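Local coordinates for MHC class I antigen (Anolis carolinensis, PDB 7CPO), which binds a short peptide in its groove, paired with beta2-microglobulin, and so probably presents antigens to T cells in the green anole, at residues Y9-V14 against R75-H80; Q33-Y38 against Q171-Y176; E86-S91 against Y117-R122; Y124-K129 against T133-D138. All coordinates share one frame; numbering follows the deposited sequence.

Contact 1. Residues Y9-V14 against R75-H80; sequences YFVTSV and RSFRDH
Phe77 meets Ser13 and Val11 because of how the three side chains leave their backbones. The CG of Phe77 lies anti to its own carbonyl carbon (chi1 -84°), which sends the ring from the helix down to the strand. On the strand side, Val11 turns CG1 anti to the backbone N (chi1 -168°), and this methyl is the branch that reaches the ring. CG1 of Val11 stands 3.8 Å from CE2 of Phe77 and touches the ring obliquely, the two side chains crossing at about a right angle. Ser13, two residues on and on the same side of the strand, takes the root of the phenylalanine. Its CB sits at the ring edge, in plane, 3.7 Å from CD2 of Phe77, while its OG comes 3.6 Å from CB of Phe77. That hydroxyl meets carbon here, so the join between the segments is van der Waals packing throughout. Thr12, between the two, points its side chain away and packs on Phe56 of beta2-microglobulin. All three touching residues are buried. Phe24 adds to the packing against Val11, Ser13 and Phe77, and Phe97 meets the Phe77 ring edge-to-face. The backbones come closest at Ser13 and Phe77, with CA atoms 6.5 Å apart. Phe77 also packs on an apolar side chain of the bound peptide, and Tyr9, two residues before Val11 on the same strand, hydrogen-bonds the peptide backbone through OH. The arrangement is that of the class I MHC peptide-binding groove, in which the alpha1 helix lies across the antiparallel floor.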
# COMPACT_ATOMS: atom_id res chain seq x y z
N TYR A 9 -7.67 -4.31 7.19
CA TYR A 9 -8.45 -3.10 6.95
C TYR A 9 -7.67 -1.84 7.32
O TYR A 9 -6.97 -1.81 8.34
CB TYR A 9 -9.78 -3.13 7.72
CG TYR A 9 -10.76 -4.08 7.11
CD1 TYR A 9 -11.46 -3.73 5.96
CD2 TYR A 9 -10.99 -5.33 7.66
CE1 TYR A 9 -12.37 -4.61 5.37
CE2 TYR A 9 -11.89 -6.23 7.09
CZ TYR A 9 -12.57 -5.86 5.94
OH TYR A 9 -13.48 -6.72 5.35
N PHE A 10 -7.82 -0.79 6.52
CA PHE A 10 -7.10 0.46 6.73
C PHE A 10 -8.09 1.61 6.63
O PHE A 10 -8.66 1.85 5.56
CB PHE A 10 -5.98 0.64 5.70
CG PHE A 10 -4.96 -0.45 5.70
CD1 PHE A 10 -3.79 -0.31 6.44
CD2 PHE A 10 -5.15 -1.59 4.92
CE1 PHE A 10 -2.80 -1.32 6.41
CE2 PHE A 10 -4.19 -2.59 4.89
CZ PHE A 10 -3.00 -2.45 5.63
N VAL A 11 -8.25 2.34 7.72
CA VAL A 11 -9.25 3.39 7.83
C VAL A 11 -8.55 4.70 8.17
O VAL A 11 -7.73 4.74 9.09
CB VAL A 11 -10.29 3.03 8.91
CG1 VAL A 11 -11.45 3.94 8.82
CG2 VAL A 11 -10.73 1.58 8.71
N THR A 12 -8.91 5.77 7.45
CA THR A 12 -8.24 7.06 7.55
C THR A 12 -9.26 8.17 7.63
O THR A 12 -10.15 8.27 6.77
CB THR A 12 -7.31 7.34 6.35
OG1 THR A 12 -6.25 6.40 6.32
CG2 THR A 12 -6.73 8.72 6.45
N SER A 13 -9.11 9.04 8.62
CA SER A 13 -10.03 10.14 8.84
C SER A 13 -9.22 11.41 9.02
O SER A 13 -8.31 11.45 9.86
CB SER A 13 -10.91 9.85 10.05
OG SER A 13 -12.17 10.46 9.92
N VAL A 14 -9.52 12.43 8.22
CA VAL A 14 -8.86 13.73 8.25
C VAL A 14 -9.89 14.79 8.59
O VAL A 14 -11.02 14.74 8.10
CB VAL A 14 -8.19 14.05 6.90
CG1 VAL A 14 -7.31 15.29 7.02
CG2 VAL A 14 -7.40 12.87 6.39
N ARG A 75 -18.76 7.97 11.36
CA ARG A 75 -19.29 8.91 12.34
C ARG A 75 -18.50 8.86 13.64
O ARG A 75 -18.23 9.90 14.25
CB ARG A 75 -20.78 8.64 12.59
CG ARG A 75 -21.70 9.40 11.63
CD ARG A 75 -23.18 9.24 11.95
NE ARG A 75 -23.51 7.83 11.95
CZ ARG A 75 -23.94 7.16 10.89
NH1 ARG A 75 -24.15 7.79 9.74
NH2 ARG A 75 -24.17 5.86 11.00
N SER A 76 -18.12 7.66 14.08
CA SER A 76 -17.31 7.53 15.30
C SER A 76 -15.98 8.25 15.15
O SER A 76 -15.49 8.87 16.10
CB SER A 76 -17.04 6.06 15.61
OG SER A 76 -18.19 5.38 16.10
N PHE A 77 -15.37 8.18 13.96
CA PHE A 77 -14.06 8.80 13.79
C PHE A 77 -14.17 10.32 13.84
O PHE A 77 -13.29 10.98 14.40
CB PHE A 77 -13.42 8.31 12.48
CG PHE A 77 -12.69 6.98 12.63
CD1 PHE A 77 -13.20 5.99 13.45
CD2 PHE A 77 -11.50 6.75 11.99
CE1 PHE A 77 -12.55 4.79 13.61
CE2 PHE A 77 -10.83 5.55 12.16
CZ PHE A 77 -11.37 4.57 12.97
N ARG A 78 -15.25 10.89 13.30
CA ARG A 78 -15.47 12.33 13.47
C ARG A 78 -15.50 12.70 14.94
O ARG A 78 -14.86 13.67 15.37
CB ARG A 78 -16.76 12.77 12.77
CG ARG A 78 -16.77 12.47 11.29
CD ARG A 78 -17.70 13.43 10.55
NE ARG A 78 -19.05 12.90 10.44
CZ ARG A 78 -19.47 12.16 9.42
NH1 ARG A 78 -18.63 11.86 8.44
NH2 ARG A 78 -20.72 11.70 9.39
N ASP A 79 -16.25 11.93 15.73
CA ASP A 79 -16.23 12.12 17.18
C ASP A 79 -14.83 11.95 17.75
O ASP A 79 -14.42 12.71 18.63
CB ASP A 79 -17.18 11.14 17.84
CG ASP A 79 -18.61 11.59 17.80
OD1 ASP A 79 -18.96 12.41 16.92
OD2 ASP A 79 -19.40 11.10 18.64
N HIS A 80 -14.08 10.94 17.29
CA HIS A 80 -12.76 10.71 17.87
C HIS A 80 -11.86 11.91 17.62
O HIS A 80 -11.22 12.42 18.55
CB HIS A 80 -12.11 9.43 17.31
CG HIS A 80 -12.77 8.16 17.76
ND1 HIS A 80 -13.72 8.13 18.75
CD2 HIS A 80 -12.63 6.89 17.32
CE1 HIS A 80 -14.13 6.88 18.93
NE2 HIS A 80 -13.48 6.11 18.07

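Contact 2. Residues Q33-Y38 against Q171-Y176; sequences QEFVSY and QRYLNY
Phe35 and Tyr173 meet ring to ring where strand 33-39 of the class I MHC groove floor comes up against the C-terminal turns of the alpha2 helix. This pair makes up the whole contact between the two segments. The packing is close at the ring ends: CZ of Phe35 lies 3.4 Å from CE2 of Tyr173, and CE1 of Phe35 sits over one face of the tyrosine. With centroids 4.7 Å apart and planes at 52°, the rings are oblique, and the two side chains cross at about a right angle. Phe35 gets there with CG between its backbone N and carbonyl carbon (chi1 73°), a setting that carries the ring toward the helix although the CA atoms of Phe35 and Tyr173 remain 9.3 Å apart. CG2 of Val36 stands 3.6 Å above one face of the Phe35 ring, toward its rim.

Elsewhere the two segments diverge. Arg172 and Asn175 are exposed on the helix and Glu34 is partly exposed on the strand, and none of them joins the contact. Tyr9 and Tyr62 also pack on Phe35. Both contact residues are buried, with Met7 and Ile52 also packing on Tyr173. Tyr9, Tyr62 and Tyr173 are consistent with the A pocket that holds the peptide N-terminus in class I molecules. OH of Tyr173 hydrogen-bonds both OH of Tyr62 and the backbone of the bound peptide.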
# COMPACT_ATOMS: atom_id res chain seq x y z
N GLN A 33 -3.90 -7.65 -2.04
CA GLN A 33 -4.90 -7.42 -3.09
C GLN A 33 -6.09 -6.72 -2.46
O GLN A 33 -6.70 -7.24 -1.51
CB GLN A 33 -5.36 -8.72 -3.75
CG GLN A 33 -6.36 -8.51 -4.88
CD GLN A 33 -6.56 -9.77 -5.74
OE1 GLN A 33 -7.69 -10.08 -6.16
NE2 GLN A 33 -5.47 -10.51 -5.98
N GLU A 34 -6.42 -5.54 -2.95
CA GLU A 34 -7.57 -4.84 -2.41
C GLU A 34 -8.85 -5.51 -2.91
O GLU A 34 -8.96 -5.84 -4.08
CB GLU A 34 -7.54 -3.37 -2.83
CG GLU A 34 -8.78 -2.62 -2.44
CD GLU A 34 -8.78 -1.18 -2.94
OE1 GLU A 34 -7.75 -0.75 -3.50
OE2 GLU A 34 -9.80 -0.50 -2.76
N PHE A 35 -9.79 -5.79 -2.01
CA PHE A 35 -11.01 -6.45 -2.44
C PHE A 35 -12.28 -5.69 -2.11
O PHE A 35 -13.30 -5.91 -2.78
CB PHE A 35 -11.09 -7.88 -1.87
CG PHE A 35 -11.41 -7.97 -0.38
CD1 PHE A 35 -12.69 -8.28 0.07
CD2 PHE A 35 -10.41 -7.81 0.57
CE1 PHE A 35 -12.98 -8.39 1.42
CE2 PHE A 35 -10.69 -7.91 1.91
CZ PHE A 35 -11.98 -8.20 2.34
N VAL A 36 -12.26 -4.77 -1.14
CA VAL A 36 -13.41 -3.94 -0.82
C VAL A 36 -12.91 -2.55 -0.50
O VAL A 36 -11.76 -2.37 -0.10
CB VAL A 36 -14.25 -4.49 0.37
CG1 VAL A 36 -15.05 -5.74 -0.05
CG2 VAL A 36 -13.33 -4.77 1.58
N SER A 37 -13.77 -1.56 -0.69
CA SER A 37 -13.44 -0.27 -0.12
C SER A 37 -14.73 0.45 0.19
O SER A 37 -15.78 0.17 -0.38
CB SER A 37 -12.52 0.58 -1.03
OG SER A 37 -13.25 1.43 -1.87
N TYR A 38 -14.67 1.33 1.16
CA TYR A 38 -15.82 2.14 1.50
C TYR A 38 -15.52 3.50 0.91
O TYR A 38 -14.67 4.25 1.40
CB TYR A 38 -16.06 2.22 2.99
CG TYR A 38 -17.12 3.23 3.35
CD1 TYR A 38 -18.46 2.90 3.31
CD2 TYR A 38 -16.77 4.52 3.71
CE1 TYR A 38 -19.43 3.82 3.64
CE2 TYR A 38 -17.73 5.45 4.05
CZ TYR A 38 -19.06 5.10 4.01
OH TYR A 38 -20.00 6.04 4.35
N GLN A 171 -10.35 -17.17 5.53
CA GLN A 171 -10.37 -18.48 4.90
C GLN A 171 -11.44 -18.59 3.83
O GLN A 171 -11.24 -19.25 2.82
CB GLN A 171 -10.55 -19.57 5.96
CG GLN A 171 -9.34 -19.79 6.84
CD GLN A 171 -9.73 -20.41 8.17
OE1 GLN A 171 -10.90 -20.40 8.55
NE2 GLN A 171 -8.75 -20.99 8.86
N ARG A 172 -12.59 -17.93 4.03
CA ARG A 172 -13.59 -17.88 2.97
C ARG A 172 -13.06 -17.12 1.77
O ARG A 172 -13.23 -17.55 0.63
CB ARG A 172 -14.89 -17.23 3.46
CG ARG A 172 -15.93 -18.16 3.93
CD ARG A 172 -17.11 -17.41 4.53
NE ARG A 172 -17.61 -18.16 5.69
CZ ARG A 172 -17.68 -17.70 6.93
NH1 ARG A 172 -17.31 -16.45 7.24
NH2 ARG A 172 -18.14 -18.50 7.88
N TYR A 173 -12.43 -15.96 2.02
CA TYR A 173 -11.98 -15.12 0.92
C TYR A 173 -10.92 -15.84 0.09
O TYR A 173 -10.96 -15.80 -1.15
CB TYR A 173 -11.43 -13.80 1.47
CG TYR A 173 -12.49 -12.93 2.13
CD1 TYR A 173 -13.83 -13.05 1.81
CD2 TYR A 173 -12.13 -11.97 3.09
CE1 TYR A 173 -14.81 -12.24 2.42
CE2 TYR A 173 -13.09 -11.16 3.69
CZ TYR A 173 -14.42 -11.30 3.35
OH TYR A 173 -15.38 -10.51 3.94
N LEU A 174 -10.00 -16.54 0.75
CA LEU A 174 -8.92 -17.21 0.03
C LEU A 174 -9.46 -18.23 -0.95
O LEU A 174 -8.96 -18.35 -2.07
CB LEU A 174 -7.97 -17.88 1.02
CG LEU A 174 -6.95 -16.95 1.69
CD1 LEU A 174 -6.33 -17.68 2.86
CD2 LEU A 174 -5.88 -16.54 0.67
N ASN A 175 -10.50 -18.97 -0.55
CA ASN A 175 -11.11 -19.90 -1.48
C ASN A 175 -11.84 -19.17 -2.60
O ASN A 175 -11.69 -19.51 -3.77
CB ASN A 175 -12.08 -20.83 -0.74
CG ASN A 175 -12.89 -21.68 -1.70
OD1 ASN A 175 -12.34 -22.51 -2.41
ND2 ASN A 175 -14.20 -21.45 -1.75
N TYR A 176 -12.63 -18.14 -2.24
CA TYR A 176 -13.34 -17.34 -3.23
C TYR A 176 -12.39 -16.85 -4.31
O TYR A 176 -12.67 -16.99 -5.50
CB TYR A 176 -14.00 -16.14 -2.56
CG TYR A 176 -15.21 -16.46 -1.74
CD1 TYR A 176 -15.82 -17.71 -1.82
CD2 TYR A 176 -15.75 -15.51 -0.87
CE1 TYR A 176 -16.95 -17.99 -1.06
CE2 TYR A 176 -16.86 -15.79 -0.12
CZ TYR A 176 -17.45 -17.03 -0.21
OH TYR A 176 -18.56 -17.29 0.57

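Contact 3. Residues E86-S91 against Y117-R122; sequences EYYNQS and YAYDGR
Aromatic packing brings Tyr88 against Tyr119. Their ring planes are nearly parallel, 23° apart, but slid so that they barely overlap, and the contact falls between CE2 of Tyr88 and CD2 of Tyr119, 3.7 Å apart. Tyr119, with CG anti to its backbone N (chi1 -172°), sends its ring toward Tyr88 and Gln90.

Among polar contacts, Gln90 stretches its chain to place NE2 at the edge of the Tyr119 ring, where it gives OH of Tyr119 a weak, bent hydrogen bond of 3.0 Å. The amide is turned 41° from the ring plane.

A water completes the bridge: it donates to OE1 of Gln90 and OD2 of Asp120, and accepts from NH2 of Arg122 at 2.6 Å, lying in the plane of the guanidinium. Asp120 is gripped beyond the segments, OD1 by Thr96 N and OD2 by His95 ND1. Its OD2 lies 3.4 Å above one face of the Tyr119 ring, toward the rim.

The loop holding Tyr88 and Gln90 follows helix 62-87, which closes in a Schellman motif with Asn89 at C-prime. Across the contact, a type I' turn from Tyr119 to Arg122 links strands 111-119 and 122-128, while Leu81 and Leu84 of the helix pack on Tyr119.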
# COMPACT_ATOMS: atom_id res chain seq x y z
N GLU A 86 -9.36 17.82 22.23
CA GLU A 86 -9.45 18.18 23.64
C GLU A 86 -8.34 17.50 24.45
O GLU A 86 -7.62 18.17 25.19
CB GLU A 86 -10.84 17.82 24.18
CG GLU A 86 -11.92 18.87 23.81
CD GLU A 86 -13.36 18.34 23.80
OE1 GLU A 86 -13.85 17.91 22.73
OE2 GLU A 86 -14.02 18.39 24.86
N TYR A 87 -8.16 16.19 24.27
CA TYR A 87 -7.15 15.44 25.02
C TYR A 87 -5.76 16.06 24.87
O TYR A 87 -4.99 16.12 25.84
CB TYR A 87 -7.09 14.00 24.54
CG TYR A 87 -8.19 13.08 25.02
CD1 TYR A 87 -9.12 13.48 25.98
CD2 TYR A 87 -8.28 11.79 24.53
CE1 TYR A 87 -10.12 12.61 26.42
CE2 TYR A 87 -9.25 10.92 24.95
CZ TYR A 87 -10.16 11.33 25.89
OH TYR A 87 -11.10 10.42 26.28
N TYR A 88 -5.40 16.48 23.66
CA TYR A 88 -4.13 17.12 23.39
C TYR A 88 -4.23 18.65 23.44
O TYR A 88 -3.24 19.33 23.16
CB TYR A 88 -3.60 16.65 22.03
CG TYR A 88 -3.14 15.21 22.04
CD1 TYR A 88 -1.86 14.86 22.49
CD2 TYR A 88 -3.99 14.18 21.63
CE1 TYR A 88 -1.44 13.54 22.51
CE2 TYR A 88 -3.57 12.85 21.65
CZ TYR A 88 -2.29 12.54 22.09
OH TYR A 88 -1.88 11.23 22.11
N ASN A 89 -5.39 19.18 23.84
CA ASN A 89 -5.63 20.62 23.98
C ASN A 89 -5.09 21.41 22.79
O ASN A 89 -4.24 22.29 22.93
CB ASN A 89 -5.05 21.14 25.29
CG ASN A 89 -5.42 22.59 25.55
OD1 ASN A 89 -4.57 23.47 25.56
ND2 ASN A 89 -6.72 22.85 25.69
N GLN A 90 -5.61 21.09 21.61
CA GLN A 90 -5.19 21.73 20.37
C GLN A 90 -6.35 22.56 19.82
O GLN A 90 -7.40 22.01 19.47
CB GLN A 90 -4.75 20.69 19.35
CG GLN A 90 -3.66 19.77 19.86
CD GLN A 90 -3.36 18.65 18.90
OE1 GLN A 90 -2.20 18.30 18.66
NE2 GLN A 90 -4.40 18.07 18.34
N SER A 91 -6.15 23.89 19.76
CA SER A 91 -7.22 24.78 19.30
C SER A 91 -7.75 24.35 17.95
O SER A 91 -8.96 24.45 17.69
CB SER A 91 -6.71 26.23 19.24
OG SER A 91 -5.80 26.49 20.29
N TYR A 117 -4.58 2.13 16.54
CA TYR A 117 -5.02 3.47 16.18
C TYR A 117 -3.84 4.43 16.25
O TYR A 117 -3.00 4.32 17.14
CB TYR A 117 -6.08 3.98 17.12
CG TYR A 117 -7.39 3.23 17.16
CD1 TYR A 117 -8.38 3.44 16.19
CD2 TYR A 117 -7.67 2.35 18.20
CE1 TYR A 117 -9.61 2.78 16.26
CE2 TYR A 117 -8.89 1.69 18.28
CZ TYR A 117 -9.86 1.92 17.31
OH TYR A 117 -11.06 1.25 17.39
N ALA A 118 -3.80 5.40 15.33
CA ALA A 118 -2.77 6.43 15.32
C ALA A 118 -3.40 7.82 15.20
O ALA A 118 -4.33 8.02 14.40
CB ALA A 118 -1.79 6.26 14.16
N TYR A 119 -2.86 8.77 15.96
CA TYR A 119 -3.27 10.17 15.84
C TYR A 119 -2.14 10.97 15.21
O TYR A 119 -0.99 10.92 15.68
CB TYR A 119 -3.63 10.75 17.21
CG TYR A 119 -4.23 12.13 17.15
CD1 TYR A 119 -5.31 12.39 16.31
CD2 TYR A 119 -3.75 13.15 17.95
CE1 TYR A 119 -5.89 13.64 16.27
CE2 TYR A 119 -4.32 14.41 17.92
CZ TYR A 119 -5.38 14.65 17.09
OH TYR A 119 -5.96 15.91 17.05
N ASP A 120 -2.46 11.72 14.16
CA ASP A 120 -1.47 12.51 13.44
C ASP A 120 -0.23 11.70 13.09
O ASP A 120 0.91 12.19 13.19
CB ASP A 120 -1.07 13.76 14.24
CG ASP A 120 -2.19 14.76 14.34
OD1 ASP A 120 -2.97 14.85 13.37
OD2 ASP A 120 -2.28 15.46 15.37
N GLY A 121 -0.43 10.43 12.71
CA GLY A 121 0.66 9.60 12.21
C GLY A 121 1.56 8.97 13.26
O GLY A 121 2.54 8.30 12.89
N ARG A 122 1.28 9.18 14.54
CA ARG A 122 1.99 8.59 15.67
C ARG A 122 1.03 7.67 16.40
O ARG A 122 -0.17 7.94 16.46
CB ARG A 122 2.49 9.68 16.63
CG ARG A 122 3.51 10.62 16.02
CD ARG A 122 3.92 11.76 16.97
NE ARG A 122 2.80 12.35 17.70
CZ ARG A 122 2.21 13.51 17.37
NH1 ARG A 122 2.64 14.19 16.32
NH2 ARG A 122 1.19 13.98 18.10
O HOH W 1 -0.47 15.94 17.67

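Contact 4. Residues Y124-K129 against T133-D138; sequences YISLDK and TWMAAD
Ser126 and Met135 exchange two backbone hydrogen bonds, Met135 N to Ser126 O at 2.9 Å and Ser126 N to Met135 O at 3.2 Å, and form a hydrogen-bonded antiparallel pair. The next such pair, Asp128 with Thr133, has one firm bond from Asp128 N to Thr133 O (2.9 Å) and a weak return bond. At the other end Ala137 N reaches Tyr124 O at 2.9 Å. CA of Ile125 comes 3.2 Å from O of Met135 in a CA-H...O contact.

On one face, with CG of Trp134 anti to its carbonyl carbon (chi1 -64°), the indole lies against Leu127, whose CB sits over the six-membered ring, 3.7 Å from its centroid and 17° off the normal, a CH-pi contact. CD1 of Leu127 covers the same indole nearer its rim, and CD1 of Ile125 touches CB of Trp134 at 3.8 Å. The indole NE1 hydrogen-bonds OD1 of Asn155. On the other face OG of Ser126 lies 3.9 Å from SD of Met135, while OD1 of Asp128 accepts from Asp130 N and OD2 bonds weakly with Thr131 OG1.

Strand 133-136 is the outermost of its sheet within the chain. Helices 141-149 and 152-176 cover the face bearing Ile125, Leu127 and Trp134: Trp148 meets the indole edge-to-face, and Lys158 packs on Leu127 and Trp134. A classic beta bulge sets Tyr124 and Ile125 against Tyr117 on strand 111-119.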
# COMPACT_ATOMS: atom_id res chain seq x y z
N TYR A 124 -1.35 5.92 18.87
CA TYR A 124 -2.20 6.44 19.92
C TYR A 124 -2.55 5.37 20.95
O TYR A 124 -2.19 5.50 22.12
CB TYR A 124 -3.45 7.08 19.33
CG TYR A 124 -4.37 7.60 20.41
CD1 TYR A 124 -4.08 8.77 21.08
CD2 TYR A 124 -5.52 6.91 20.77
CE1 TYR A 124 -4.90 9.25 22.09
CE2 TYR A 124 -6.36 7.38 21.76
CZ TYR A 124 -6.05 8.55 22.42
OH TYR A 124 -6.87 9.02 23.42
N ILE A 125 -3.25 4.31 20.54
CA ILE A 125 -3.62 3.21 21.43
C ILE A 125 -3.75 1.95 20.58
O ILE A 125 -4.11 2.01 19.40
CB ILE A 125 -4.93 3.52 22.22
CG1 ILE A 125 -4.95 2.75 23.54
CG2 ILE A 125 -6.20 3.26 21.39
CD1 ILE A 125 -6.02 3.23 24.51
N SER A 126 -3.42 0.80 21.17
CA SER A 126 -3.59 -0.47 20.49
C SER A 126 -4.02 -1.53 21.49
O SER A 126 -3.73 -1.44 22.68
CB SER A 126 -2.31 -0.93 19.76
OG SER A 126 -1.21 -1.05 20.65
N LEU A 127 -4.74 -2.53 21.00
CA LEU A 127 -5.23 -3.59 21.86
C LEU A 127 -4.16 -4.66 21.95
O LEU A 127 -3.61 -5.08 20.93
CB LEU A 127 -6.53 -4.19 21.32
CG LEU A 127 -6.97 -5.51 21.96
CD1 LEU A 127 -7.35 -5.30 23.43
CD2 LEU A 127 -8.15 -6.10 21.19
N ASP A 128 -3.84 -5.08 23.17
CA ASP A 128 -3.04 -6.28 23.39
C ASP A 128 -4.04 -7.42 23.60
O ASP A 128 -4.68 -7.53 24.66
CB ASP A 128 -2.08 -6.12 24.57
CG ASP A 128 -1.16 -7.34 24.75
OD1 ASP A 128 -1.34 -8.35 24.03
OD2 ASP A 128 -0.26 -7.29 25.62
N LYS A 129 -4.16 -8.25 22.57
CA LYS A 129 -5.07 -9.38 22.56
C LYS A 129 -4.75 -10.38 23.67
O LYS A 129 -5.65 -11.04 24.20
CB LYS A 129 -4.97 -10.03 21.18
CG LYS A 129 -6.08 -10.91 20.76
CD LYS A 129 -5.91 -11.23 19.28
CE LYS A 129 -4.51 -11.73 18.96
NZ LYS A 129 -4.26 -13.11 19.49
N THR A 133 -5.71 -5.92 27.50
CA THR A 133 -5.54 -4.55 27.97
C THR A 133 -5.10 -3.68 26.80
O THR A 133 -4.72 -4.19 25.74
CB THR A 133 -4.51 -4.44 29.10
OG1 THR A 133 -3.23 -4.89 28.64
CG2 THR A 133 -4.93 -5.28 30.31
N TRP A 134 -5.12 -2.37 27.00
CA TRP A 134 -4.77 -1.42 25.94
C TRP A 134 -3.44 -0.74 26.25
O TRP A 134 -3.16 -0.39 27.40
CB TRP A 134 -5.88 -0.38 25.76
CG TRP A 134 -7.21 -0.98 25.27
CD1 TRP A 134 -8.17 -1.56 26.04
CD2 TRP A 134 -7.67 -1.05 23.91
NE1 TRP A 134 -9.22 -1.99 25.25
CE2 TRP A 134 -8.94 -1.69 23.94
CE3 TRP A 134 -7.15 -0.64 22.68
CZ2 TRP A 134 -9.69 -1.92 22.77
CZ3 TRP A 134 -7.89 -0.86 21.52
CH2 TRP A 134 -9.15 -1.50 21.58
N MET A 135 -2.61 -0.57 25.21
CA MET A 135 -1.36 0.17 25.30
C MET A 135 -1.56 1.60 24.81
O MET A 135 -1.68 1.84 23.60
CB MET A 135 -0.25 -0.50 24.49
CG MET A 135 -0.13 -1.97 24.70
SD MET A 135 0.96 -2.67 23.46
CE MET A 135 2.20 -1.35 23.31
N ALA A 136 -1.53 2.55 25.73
CA ALA A 136 -1.57 3.97 25.41
C ALA A 136 -0.16 4.46 25.09
O ALA A 136 0.80 4.10 25.77
CB ALA A 136 -2.14 4.77 26.58
N ALA A 137 -0.05 5.29 24.07
CA ALA A 137 1.28 5.75 23.66
C ALA A 137 1.76 6.95 24.47
O ALA A 137 2.97 7.19 24.52
CB ALA A 137 1.29 6.08 22.16
N ASP A 138 0.86 7.69 25.11
CA ASP A 138 1.24 8.89 25.86
C ASP A 138 0.19 9.13 26.94
O ASP A 138 -0.78 8.38 27.07
CB ASP A 138 1.37 10.10 24.93
CG ASP A 138 0.09 10.40 24.18
OD1 ASP A 138 -1.01 10.09 24.69
OD2 ASP A 138 0.19 10.96 23.07

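In the fold
All four contacts reach the eight-stranded floor of the peptide groove. Contacts 1 and 2 have centres about 22 Å apart and touch through Tyr9, whose OH lies 3.7 Å from CZ of Phe35. Contacts 1 and 3 share helix 62-87, with centres about 13 Å apart and CZ of Phe77 4.1 Å from CE1 of Tyr117. Contact 4 adjoins contact 3 through neighbouring strands, with Tyr117 O 2.9 Å from Tyr124 N. Contacts 2 and 3 lie about 32 Å apart between centres, toward different ends of the platform. Each contact has a residue reaching the bound peptide: Tyr9, Tyr173 and Tyr87 hydrogen-bond its backbone, and Phe77, Tyr117 and Tyr124 each pack on an apolar side chain.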